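Local coordinates for lipase-esterase related protein (Clostridium acetobutylicum, PDB 3E0X), which is probably a hydrolase of the alpha/beta-hydrolase fold, related to lipases and esterases, although its natural substrate is not known, at residues A[31-35]-A[228-232]; A[60-66]-A[170-174]; A[110-116]-A[189-195]; A[118-122]-A[175-181]. All blocks are in the same frame, centred on the assembly; numbering follows the deposited sequence.

Contact 1 of 4, residues A[31-35]-A[228-232]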
# COMPACT_ATOMS: atom_id res chain seq x y z
N ILE A 31 9.86 -1.06 -2.59
CA ILE A 31 9.69 -0.48 -1.27
C ILE A 31 9.47 -1.55 -0.20
O ILE A 31 9.67 -1.29 1.00
CB ILE A 31 8.53 0.57 -1.26
CG1 ILE A 31 8.69 1.56 -0.07
CG2 ILE A 31 7.13 -0.12 -1.27
CD1 ILE A 31 9.92 2.44 -0.13
N PHE A 32 9.05 -2.74 -0.64
CA PHE A 32 8.80 -3.88 0.27
C PHE A 32 10.04 -4.74 0.53
O PHE A 32 9.92 -5.80 1.13
CB PHE A 32 7.66 -4.73 -0.31
CG PHE A 32 6.31 -4.07 -0.23
CD1 PHE A 32 5.71 -3.84 1.00
CD2 PHE A 32 5.63 -3.70 -1.39
CE1 PHE A 32 4.43 -3.26 1.08
CE2 PHE A 32 4.36 -3.15 -1.32
CZ PHE A 32 3.77 -2.91 -0.07
N GLY A 33 11.22 -4.27 0.12
CA GLY A 33 12.42 -5.07 0.17
C GLY A 33 12.81 -5.57 1.55
O GLY A 33 13.38 -6.65 1.68
N GLU A 34 12.55 -4.76 2.57
CA GLU A 34 12.82 -5.24 3.93
C GLU A 34 11.71 -6.12 4.46
O GLU A 34 11.97 -7.14 5.06
CB GLU A 34 13.05 -4.08 4.89
CG GLU A 34 14.33 -3.34 4.65
CD GLU A 34 15.58 -4.25 4.62
OE1 GLU A 34 15.89 -4.88 5.64
OE2 GLU A 34 16.25 -4.29 3.56
N LEU A 35 10.45 -5.73 4.20
CA LEU A 35 9.32 -6.44 4.75
C LEU A 35 9.28 -7.87 4.23
O LEU A 35 8.99 -8.81 4.97
CB LEU A 35 8.03 -5.69 4.42
CG LEU A 35 6.77 -6.24 5.06
CD1 LEU A 35 6.87 -6.16 6.57
CD2 LEU A 35 5.54 -5.53 4.56
N PHE A 228 7.98 5.51 6.94
CA PHE A 228 8.89 4.41 6.58
C PHE A 228 8.90 3.31 7.64
O PHE A 228 9.84 2.53 7.71
CB PHE A 228 10.31 4.94 6.29
CG PHE A 228 10.64 5.02 4.81
CD1 PHE A 228 9.64 5.14 3.83
CD2 PHE A 228 11.98 5.03 4.41
CE1 PHE A 228 9.99 5.25 2.48
CE2 PHE A 228 12.33 5.12 3.07
CZ PHE A 228 11.34 5.23 2.10
N LEU A 229 7.83 3.22 8.42
CA LEU A 229 7.65 2.11 9.36
C LEU A 229 7.96 0.77 8.70
O LEU A 229 8.62 -0.07 9.30
CB LEU A 229 6.20 2.10 9.87
CG LEU A 229 5.80 0.98 10.83
CD1 LEU A 229 6.56 1.05 12.16
CD2 LEU A 229 4.27 1.01 11.06
N LEU A 230 7.51 0.57 7.46
CA LEU A 230 7.68 -0.73 6.77
C LEU A 230 9.14 -1.03 6.40
O LEU A 230 9.45 -2.15 5.94
CB LEU A 230 6.80 -0.83 5.50
CG LEU A 230 7.31 -0.15 4.20
CD1 LEU A 230 6.42 -0.54 3.03
CD2 LEU A 230 7.48 1.37 4.27
N VAL A 231 10.00 -0.00 6.50
CA VAL A 231 11.42 -0.14 6.19
C VAL A 231 12.23 -0.22 7.48
O VAL A 231 13.04 -1.15 7.66
CB VAL A 231 11.91 1.06 5.33
CG1 VAL A 231 13.43 1.18 5.39
CG2 VAL A 231 11.42 0.90 3.92
N VAL A 232 11.99 0.71 8.40
CA VAL A 232 12.80 0.76 9.63
C VAL A 232 12.34 -0.23 10.70
O VAL A 232 13.12 -0.58 11.60
CB VAL A 232 12.88 2.18 10.23
CG1 VAL A 232 13.45 3.14 9.20
CG2 VAL A 232 11.52 2.67 10.70
O HOH W 1 10.21 -2.88 3.26
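In this alpha/beta-hydrolase fold the turn after His227, a residue of the ortho-xylene pocket, packs on the loop that follows strand 18-22, and the contact is led by Leu230 and Ile31. Leu230 CD1 lies 3.9 Å from Phe32 CE1, the leucine and the phenylalanine side chains meeting at about a right angle. The chi1 of Leu230, 81°, sets CG between the backbone N and the carbonyl carbon, and this lifts the isobutyl group off the short helix 229-232 toward the loop. Ile31 reaches Phe228: CG1 is anti to its backbone N (chi1 -159°), and CD1 comes to 3.8 Å from both CE1 and CZ of Phe228. Val231 CG2 lies 4.0 Å from Ile31 O and stands over the rim of one face of the Phe228 ring.

The two backbones are joined through water 1 rather than directly. The water donates to Ile31 O (2.8 Å) and to Leu230 O (2.9 Å) and accepts from Leu35 N, so three buried backbone groups share one molecule in an otherwise apolar interface. Glu34 lends only its aliphatic part, CG lying 3.9 Å from Val231 O; its carboxylate turns off to Tyr157 and Lys37.

Phe228 takes the N-cap position of helix 229-232, and its O accepts from Val231 N and Val232 N, the first bonds of the turn. Tyr91, at the end of strand 86-91, touches Ile31, Phe32, Phe228 and Leu230, while helix 152-158 packs on Glu34 and Val231, and helix 234-242 on Glu34 and Leu35.

Contact 2 of 4, residues A[60-66]-A[170-174]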
# COMPACT_ATOMS: atom_id res chain seq x y z
N PRO A 60 -2.65 5.46 -13.80
CA PRO A 60 -4.02 5.91 -13.56
C PRO A 60 -4.05 7.14 -12.64
O PRO A 60 -3.22 7.25 -11.72
CB PRO A 60 -4.66 4.71 -12.87
CG PRO A 60 -3.92 3.51 -13.43
CD PRO A 60 -2.50 4.00 -13.59
N SER A 61 -5.00 8.03 -12.87
CA SER A 61 -5.08 9.28 -12.12
C SER A 61 -5.95 9.17 -10.89
O SER A 61 -6.00 10.11 -10.08
CB SER A 61 -5.65 10.41 -12.98
OG SER A 61 -4.77 10.72 -14.04
N THR A 62 -6.61 8.03 -10.73
CA THR A 62 -7.53 7.83 -9.59
C THR A 62 -7.26 6.53 -8.89
O THR A 62 -6.77 5.55 -9.51
CB THR A 62 -9.02 7.87 -10.02
OG1 THR A 62 -9.36 6.69 -10.75
CG2 THR A 62 -9.30 9.09 -10.90
N VAL A 63 -7.60 6.47 -7.60
CA VAL A 63 -7.45 5.19 -6.91
C VAL A 63 -8.35 4.12 -7.55
O VAL A 63 -8.00 2.95 -7.60
CB VAL A 63 -7.68 5.35 -5.41
CG1 VAL A 63 -7.74 4.00 -4.71
CG2 VAL A 63 -6.52 6.18 -4.81
N TYR A 64 -9.53 4.53 -8.04
CA TYR A 64 -10.40 3.61 -8.76
C TYR A 64 -9.74 2.93 -9.95
O TYR A 64 -9.96 1.75 -10.20
CB TYR A 64 -11.67 4.33 -9.22
CG TYR A 64 -12.47 4.81 -8.03
CD1 TYR A 64 -13.19 3.90 -7.25
CD2 TYR A 64 -12.50 6.16 -7.67
CE1 TYR A 64 -13.93 4.30 -6.16
CE2 TYR A 64 -13.24 6.59 -6.56
CZ TYR A 64 -13.94 5.66 -5.79
OH TYR A 64 -14.68 6.06 -4.70
N GLY A 65 -8.92 3.66 -10.69
CA GLY A 65 -8.17 3.07 -11.80
C GLY A 65 -7.25 1.97 -11.30
O GLY A 65 -7.22 0.87 -11.88
N TYR A 66 -6.47 2.27 -10.24
CA TYR A 66 -5.58 1.27 -9.64
C TYR A 66 -6.36 0.07 -9.11
O TYR A 66 -5.93 -1.09 -9.31
CB TYR A 66 -4.72 1.90 -8.54
CG TYR A 66 -3.69 2.88 -9.03
CD1 TYR A 66 -2.60 2.47 -9.80
CD2 TYR A 66 -3.77 4.21 -8.66
CE1 TYR A 66 -1.63 3.37 -10.23
CE2 TYR A 66 -2.79 5.14 -9.08
CZ TYR A 66 -1.74 4.71 -9.86
OH TYR A 66 -0.78 5.61 -10.26
N ASN A 170 1.00 12.72 -9.55
CA ASN A 170 -0.21 12.01 -9.96
C ASN A 170 -0.81 11.25 -8.79
O ASN A 170 -2.02 11.30 -8.55
CB ASN A 170 0.16 11.01 -11.04
CG ASN A 170 -1.03 10.17 -11.51
OD1 ASN A 170 -1.78 10.58 -12.39
ND2 ASN A 170 -1.20 8.99 -10.92
N ASP A 171 0.04 10.52 -8.08
CA ASP A 171 -0.43 9.65 -7.03
C ASP A 171 -0.94 10.43 -5.82
O ASP A 171 -1.94 10.03 -5.21
CB ASP A 171 0.67 8.67 -6.62
CG ASP A 171 0.96 7.63 -7.69
OD1 ASP A 171 0.17 7.49 -8.65
OD2 ASP A 171 1.99 6.91 -7.53
N LEU A 172 -0.29 11.54 -5.45
CA LEU A 172 -0.77 12.34 -4.32
C LEU A 172 -2.10 13.02 -4.63
O LEU A 172 -2.96 13.14 -3.76
CB LEU A 172 0.27 13.38 -3.87
CG LEU A 172 1.49 12.78 -3.17
CD1 LEU A 172 2.60 13.82 -3.01
CD2 LEU A 172 1.13 12.14 -1.83
N ILE A 173 -2.29 13.43 -5.89
CA ILE A 173 -3.58 13.96 -6.32
C ILE A 173 -4.65 12.85 -6.23
O ILE A 173 -5.76 13.10 -5.73
CB ILE A 173 -3.51 14.58 -7.75
CG1 ILE A 173 -2.63 15.85 -7.70
CG2 ILE A 173 -4.90 14.84 -8.31
CD1 ILE A 173 -2.26 16.46 -9.06
N ALA A 174 -4.31 11.63 -6.68
CA ALA A 174 -5.25 10.50 -6.56
C ALA A 174 -5.63 10.30 -5.09
O ALA A 174 -6.82 10.07 -4.76
CB ALA A 174 -4.64 9.23 -7.15
O HOH W 2 -4.15 12.14 -10.16
O HOH W 3 -3.48 12.78 -12.67
O HOH W 4 -8.65 8.74 -6.46
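Asn170 and Asp171, on helix 165-177, grip the start of helix 63-76 through a polar network. Asn170 ND2 gives one hydrogen to Pro60 O in a nearly straight bond (2.8 Å, 175°) lying in the amide plane, and the other to Asp171 OD1 at 3.0 Å. That carboxylate oxygen also takes the phenol of Tyr66, OH to OD1 2.7 Å, on its syn side, whereas the amide comes from the anti side; ring and carboxylate planes stand 74° apart. Pro60 CB sits over the centre of the Tyr66 ring. Packing is closest at Ala174, whose CB presses on Ser61 O at 3.3 Å.

The Ser61 side is looser and wet: water 3 joins Ser61 OG to Asn170 OD1, and water 2 spans Ser61 O and Asn170 O. Beyond Ala174, water 4 links Val63 N to Ala174 O. Thr62 is the N-cap of helix 63-76, its OG1 accepting from Gly65 N.

With Tyr66 OH and Asn170 ND2 on OD1, and bonds from OD2 to His52 NE2 and Gly26 N, Asp171 is held in rotation, and these partners would probably stabilise a negative charge; the Asn170 amide, both hydrogens used, ties that carboxylate to the backbone before helix 63-76.

Contact 3 of 4, residues A[110-116]-A[189-195]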
# COMPACT_ATOMS: atom_id res chain seq x y z
N ARG A 110 -9.20 -13.02 0.83
CA ARG A 110 -9.74 -13.45 2.13
C ARG A 110 -9.50 -12.46 3.27
O ARG A 110 -10.25 -12.45 4.25
CB ARG A 110 -9.20 -14.82 2.51
CG ARG A 110 -9.48 -15.92 1.47
CD ARG A 110 -10.98 -16.21 1.28
NE ARG A 110 -11.54 -16.70 2.54
CZ ARG A 110 -12.67 -16.24 3.11
NH1 ARG A 110 -13.41 -15.31 2.50
NH2 ARG A 110 -13.04 -16.72 4.29
N LYS A 111 -8.45 -11.65 3.16
CA LYS A 111 -8.13 -10.65 4.20
C LYS A 111 -7.40 -9.50 3.53
O LYS A 111 -6.76 -9.67 2.48
CB LYS A 111 -7.20 -11.23 5.26
CG LYS A 111 -7.80 -12.35 6.09
CD LYS A 111 -6.86 -12.72 7.23
CE LYS A 111 -7.46 -13.86 8.08
NZ LYS A 111 -7.71 -15.05 7.20
N VAL A 112 -7.42 -8.35 4.19
CA VAL A 112 -6.67 -7.20 3.71
C VAL A 112 -5.95 -6.51 4.85
O VAL A 112 -6.47 -6.41 5.95
CB VAL A 112 -7.63 -6.20 2.98
CG1 VAL A 112 -7.01 -4.82 2.83
CG2 VAL A 112 -8.12 -6.80 1.67
N VAL A 113 -4.73 -6.03 4.56
CA VAL A 113 -3.99 -5.19 5.49
C VAL A 113 -3.70 -3.84 4.84
O VAL A 113 -3.17 -3.78 3.71
CB VAL A 113 -2.64 -5.85 5.83
CG1 VAL A 113 -1.81 -4.94 6.73
CG2 VAL A 113 -2.85 -7.21 6.49
N SER A 114 -4.03 -2.78 5.57
CA SER A 114 -3.69 -1.43 5.14
C SER A 114 -2.55 -0.94 6.02
O SER A 114 -2.75 -0.72 7.23
CB SER A 114 -4.90 -0.49 5.26
OG SER A 114 -4.53 0.87 5.00
N LEU A 115 -1.37 -0.79 5.42
CA LEU A 115 -0.16 -0.43 6.13
C LEU A 115 0.14 1.04 5.83
O LEU A 115 0.38 1.39 4.67
CB LEU A 115 0.97 -1.32 5.60
CG LEU A 115 2.40 -1.11 6.04
CD1 LEU A 115 2.48 -1.15 7.55
CD2 LEU A 115 3.27 -2.19 5.38
N SER A 116 0.11 1.88 6.86
CA SER A 116 0.35 3.31 6.67
C SER A 116 -0.50 3.85 5.51
O SER A 116 0.02 4.47 4.56
CB SER A 116 1.84 3.59 6.44
OG SER A 116 2.65 2.91 7.39
N ILE A 189 -14.85 -9.13 4.68
CA ILE A 189 -13.68 -9.90 5.13
C ILE A 189 -12.91 -9.13 6.20
O ILE A 189 -13.15 -7.93 6.38
CB ILE A 189 -12.75 -10.22 3.94
CG1 ILE A 189 -12.36 -8.93 3.20
CG2 ILE A 189 -13.43 -11.26 2.98
CD1 ILE A 189 -11.34 -9.18 2.09
N PRO A 190 -12.01 -9.83 6.92
CA PRO A 190 -11.20 -9.14 7.96
C PRO A 190 -10.22 -8.12 7.37
O PRO A 190 -9.60 -8.35 6.32
CB PRO A 190 -10.48 -10.27 8.68
CG PRO A 190 -11.27 -11.57 8.29
CD PRO A 190 -11.77 -11.28 6.88
N VAL A 191 -10.10 -6.99 8.05
CA VAL A 191 -9.19 -5.92 7.64
C VAL A 191 -8.34 -5.53 8.83
O VAL A 191 -8.88 -5.37 9.93
CB VAL A 191 -9.99 -4.66 7.20
CG1 VAL A 191 -9.05 -3.48 6.94
CG2 VAL A 191 -10.78 -4.95 5.93
N LYS A 192 -7.03 -5.42 8.63
CA LYS A 192 -6.17 -4.91 9.71
C LYS A 192 -5.45 -3.66 9.23
O LYS A 192 -4.93 -3.65 8.12
CB LYS A 192 -5.11 -5.93 10.16
CG LYS A 192 -4.18 -5.43 11.25
CD LYS A 192 -3.43 -6.57 11.90
CE LYS A 192 -2.64 -6.04 13.08
NZ LYS A 192 -1.94 -7.14 13.80
N ALA A 193 -5.44 -2.62 10.06
CA ALA A 193 -4.69 -1.41 9.75
C ALA A 193 -3.46 -1.39 10.65
O ALA A 193 -3.56 -1.73 11.85
CB ALA A 193 -5.55 -0.19 9.98
N ILE A 194 -2.30 -1.01 10.10
CA ILE A 194 -1.03 -0.94 10.85
C ILE A 194 -0.43 0.42 10.52
O ILE A 194 -0.32 0.76 9.34
CB ILE A 194 -0.03 -2.04 10.40
CG1 ILE A 194 -0.61 -3.42 10.67
CG2 ILE A 194 1.30 -1.88 11.14
CD1 ILE A 194 0.19 -4.53 9.97
N VAL A 195 -0.02 1.18 11.53
CA VAL A 195 0.44 2.56 11.29
C VAL A 195 1.28 3.02 12.47
O VAL A 195 1.15 2.47 13.57
CB VAL A 195 -0.78 3.52 11.12
CG1 VAL A 195 -1.55 3.69 12.42
CG2 VAL A 195 -0.38 4.88 10.56
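Lys192 O is held by two groups of strand 110-115: Ser114 N donates to it at 2.8 Å, and Val113 CA makes a CA-H...O contact at 3.2 Å. The same pairing repeats along the strands. Val112 N reaches Pro190 O, Lys192 N returns to Val112 O, Ile194 N bonds to Ser114 O, and Ser116 N closes the ladder on Ile194 O in the straightest of the five bonds (2.8 Å, 173°). The segment axes run 4.7 Å apart with their directions only 17° from parallel.

On one face Ile194 bridges two residues of the neighbouring strand. Its CG1 lies beside the backbone N (chi1 -62°), which carries CD1 back to 3.8 Å from Val113 CG1, while CG2 stands 3.8 Å from Leu115 CD1. Lys192 leaves this face fully extended to a salt bridge with Glu240. Val112, Val191, Ser114 and Ala193 occupy the other face, against helices 93-102 and 204-213. At the start of the strand Ile189 CD1 packs 4.0 Å from Val112 CG2, and Pro190 CD packs on Arg110 O at 3.3 Å.

Strand 86-91 bonds to the far edge of 110-115, and strand 217-222 flanks 191-196. Such adjacent parallel strands, covered by helices, form the C-terminal half of the central sheet of an alpha/beta hydrolase.

Contact 4 of 4, residues A[118-122]-A[175-181]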
# COMPACT_ATOMS: atom_id res chain seq x y z
N GLY A 118 -5.08 4.44 4.43
CA GLY A 118 -6.30 5.16 4.73
C GLY A 118 -7.33 4.91 3.64
O GLY A 118 -7.00 4.38 2.56
N ALA A 119 -8.57 5.29 3.93
CA ALA A 119 -9.64 5.26 2.96
C ALA A 119 -9.97 6.65 2.42
O ALA A 119 -10.76 6.80 1.51
CB ALA A 119 -10.89 4.65 3.59
N ARG A 120 -9.39 7.67 3.04
CA ARG A 120 -9.61 9.08 2.70
C ARG A 120 -8.45 9.81 3.35
O ARG A 120 -8.01 9.44 4.45
CB ARG A 120 -10.97 9.56 3.26
CG ARG A 120 -11.34 11.04 3.05
CD ARG A 120 -12.62 11.39 3.82
NE ARG A 120 -12.44 11.36 5.27
CZ ARG A 120 -13.40 11.04 6.15
NH1 ARG A 120 -14.62 10.76 5.74
NH2 ARG A 120 -13.12 11.02 7.44
N PHE A 121 -7.93 10.82 2.66
CA PHE A 121 -6.75 11.53 3.13
C PHE A 121 -7.06 13.02 3.18
O PHE A 121 -6.37 13.83 2.56
CB PHE A 121 -5.56 11.23 2.21
CG PHE A 121 -5.26 9.75 2.09
CD1 PHE A 121 -4.48 9.09 3.04
CD2 PHE A 121 -5.79 9.02 1.04
CE1 PHE A 121 -4.23 7.71 2.94
CE2 PHE A 121 -5.54 7.63 0.93
CZ PHE A 121 -4.75 6.98 1.87
N ASP A 122 -8.09 13.38 3.94
CA ASP A 122 -8.64 14.74 3.91
C ASP A 122 -7.84 15.79 4.66
O ASP A 122 -8.15 16.97 4.54
CB ASP A 122 -10.09 14.71 4.41
CG ASP A 122 -10.21 14.09 5.78
OD1 ASP A 122 -9.89 12.91 5.91
OD2 ASP A 122 -10.60 14.79 6.75
N CYS A 175 -4.63 10.44 -4.20
CA CYS A 175 -4.93 10.27 -2.77
C CYS A 175 -5.81 11.36 -2.22
O CYS A 175 -6.71 11.09 -1.41
CB CYS A 175 -3.64 10.20 -1.96
SG CYS A 175 -2.75 8.64 -2.19
N LYS A 176 -5.59 12.60 -2.65
CA LYS A 176 -6.42 13.69 -2.17
C LYS A 176 -7.88 13.54 -2.67
O LYS A 176 -8.81 13.99 -1.99
CB LYS A 176 -5.84 15.05 -2.56
CG LYS A 176 -6.73 16.19 -2.11
CD LYS A 176 -6.07 17.54 -2.09
CE LYS A 176 -7.14 18.56 -1.69
NZ LYS A 176 -7.01 19.87 -2.35
N LEU A 177 -8.07 12.89 -3.82
CA LEU A 177 -9.41 12.72 -4.38
C LEU A 177 -10.18 11.55 -3.77
O LEU A 177 -11.40 11.64 -3.69
CB LEU A 177 -9.32 12.50 -5.88
CG LEU A 177 -8.87 13.70 -6.73
CD1 LEU A 177 -8.64 13.26 -8.19
CD2 LEU A 177 -9.83 14.88 -6.64
N ILE A 178 -9.51 10.47 -3.35
CA ILE A 178 -10.23 9.24 -2.94
C ILE A 178 -11.02 9.39 -1.63
O ILE A 178 -10.56 10.01 -0.67
CB ILE A 178 -9.28 8.02 -2.86
CG1 ILE A 178 -10.07 6.70 -2.79
CG2 ILE A 178 -8.27 8.16 -1.69
CD1 ILE A 178 -11.01 6.40 -4.00
N ASP A 179 -12.23 8.82 -1.61
CA ASP A 179 -12.97 8.76 -0.36
C ASP A 179 -13.82 7.51 -0.35
O ASP A 179 -14.95 7.51 -0.86
CB ASP A 179 -13.83 10.01 -0.21
CG ASP A 179 -14.52 10.09 1.14
OD1 ASP A 179 -14.50 9.08 1.89
OD2 ASP A 179 -15.06 11.19 1.44
N LEU A 180 -13.26 6.44 0.21
CA LEU A 180 -13.98 5.16 0.32
C LEU A 180 -14.65 4.98 1.67
O LEU A 180 -15.15 3.90 1.97
CB LEU A 180 -13.04 3.97 0.11
CG LEU A 180 -12.36 3.91 -1.26
CD1 LEU A 180 -11.13 3.00 -1.23
CD2 LEU A 180 -13.35 3.50 -2.33
N VAL A 181 -14.63 6.01 2.51
CA VAL A 181 -15.02 5.81 3.90
C VAL A 181 -16.44 5.25 4.06
O VAL A 181 -16.66 4.32 4.86
CB VAL A 181 -14.81 7.08 4.75
CG1 VAL A 181 -15.45 6.92 6.15
CG2 VAL A 181 -13.34 7.33 4.91
O HOH W 5 -16.28 11.80 3.61
O HOH W 6 -8.82 11.79 0.22
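Phe121 and Ala119 dock on the end of helix 165-177 and the loop after it. The Phe121 ring presents its edge to Cys175 O, CD2 to O 3.3 Å, and to Ile178 CG2, which lies 3.8 Å from CD2. Cys175 SG stands 4.8 Å from the ring centroid in an oblique sulfur-aromatic contact. Two residues past Ile178, Leu180 N donates to Ala119 O (2.8 Å, 169°), the direct backbone bond between the segments, and Ala119 CB touches Val181 CG2. Water 6 accepts from Phe121 N and lies within hydrogen-bonding distance of Cys175 O and Ile178 O, joining the two backbones.

Arg120 runs beside Asp179, both side chains pointing the same way, with CD 3.4 Å from OD2. Its CG is anti to the backbone N (chi1 177°) and the chain bends at chi3, bringing one face of the guanidinium over Val181 CG2. The guanidinium and carboxylate planes are 83° apart, and water 5, accepting from Arg120 NH1 and donating to Asp179 OD2, links the charges in place of a direct salt bridge.

A second shell sets these groups. Arg120 NE comes to Asp122 OD1 from above the carboxylate plane, a salt bridge of 3.1 Å. Asp179 OD1 accepts from Val181 N, closing an Asx turn. Farther out, Ala96 and Thr202 touch Phe121, Val63 and Tyr64 touch Ile178, and Ile209 of helix 204-213 touches Arg120 and Val181. The contact thus joins the loop leaving strand 109-115 to the end of the helical insertion that precedes strand 191-196, a place where alpha/beta hydrolases commonly carry a cap.

Overall arrangement
From the N terminus, the chain leaves strand 18-22 and enters 31-35, which waits for its partner 228-232 near the C-terminal end, so contact 1 closes the longest loop and encloses the other three. Segment 60-66 opens contact 2, closed at 170-174, before which strand 109-115 has begun contact 3 and 118-122 contact 4. Contact 4 closes at 175-181 and lies within the loop of contact 3, closed at 189-195; contact 2 crosses both. Contacts 2 and 4 share helix 165-177 and touch through Tyr64 and Ile178, while Leu230 and Leu229 of contact 1 pack on Leu115 and Ile194 of contact 3, tying the central sheet to the helices and loops around the pocket.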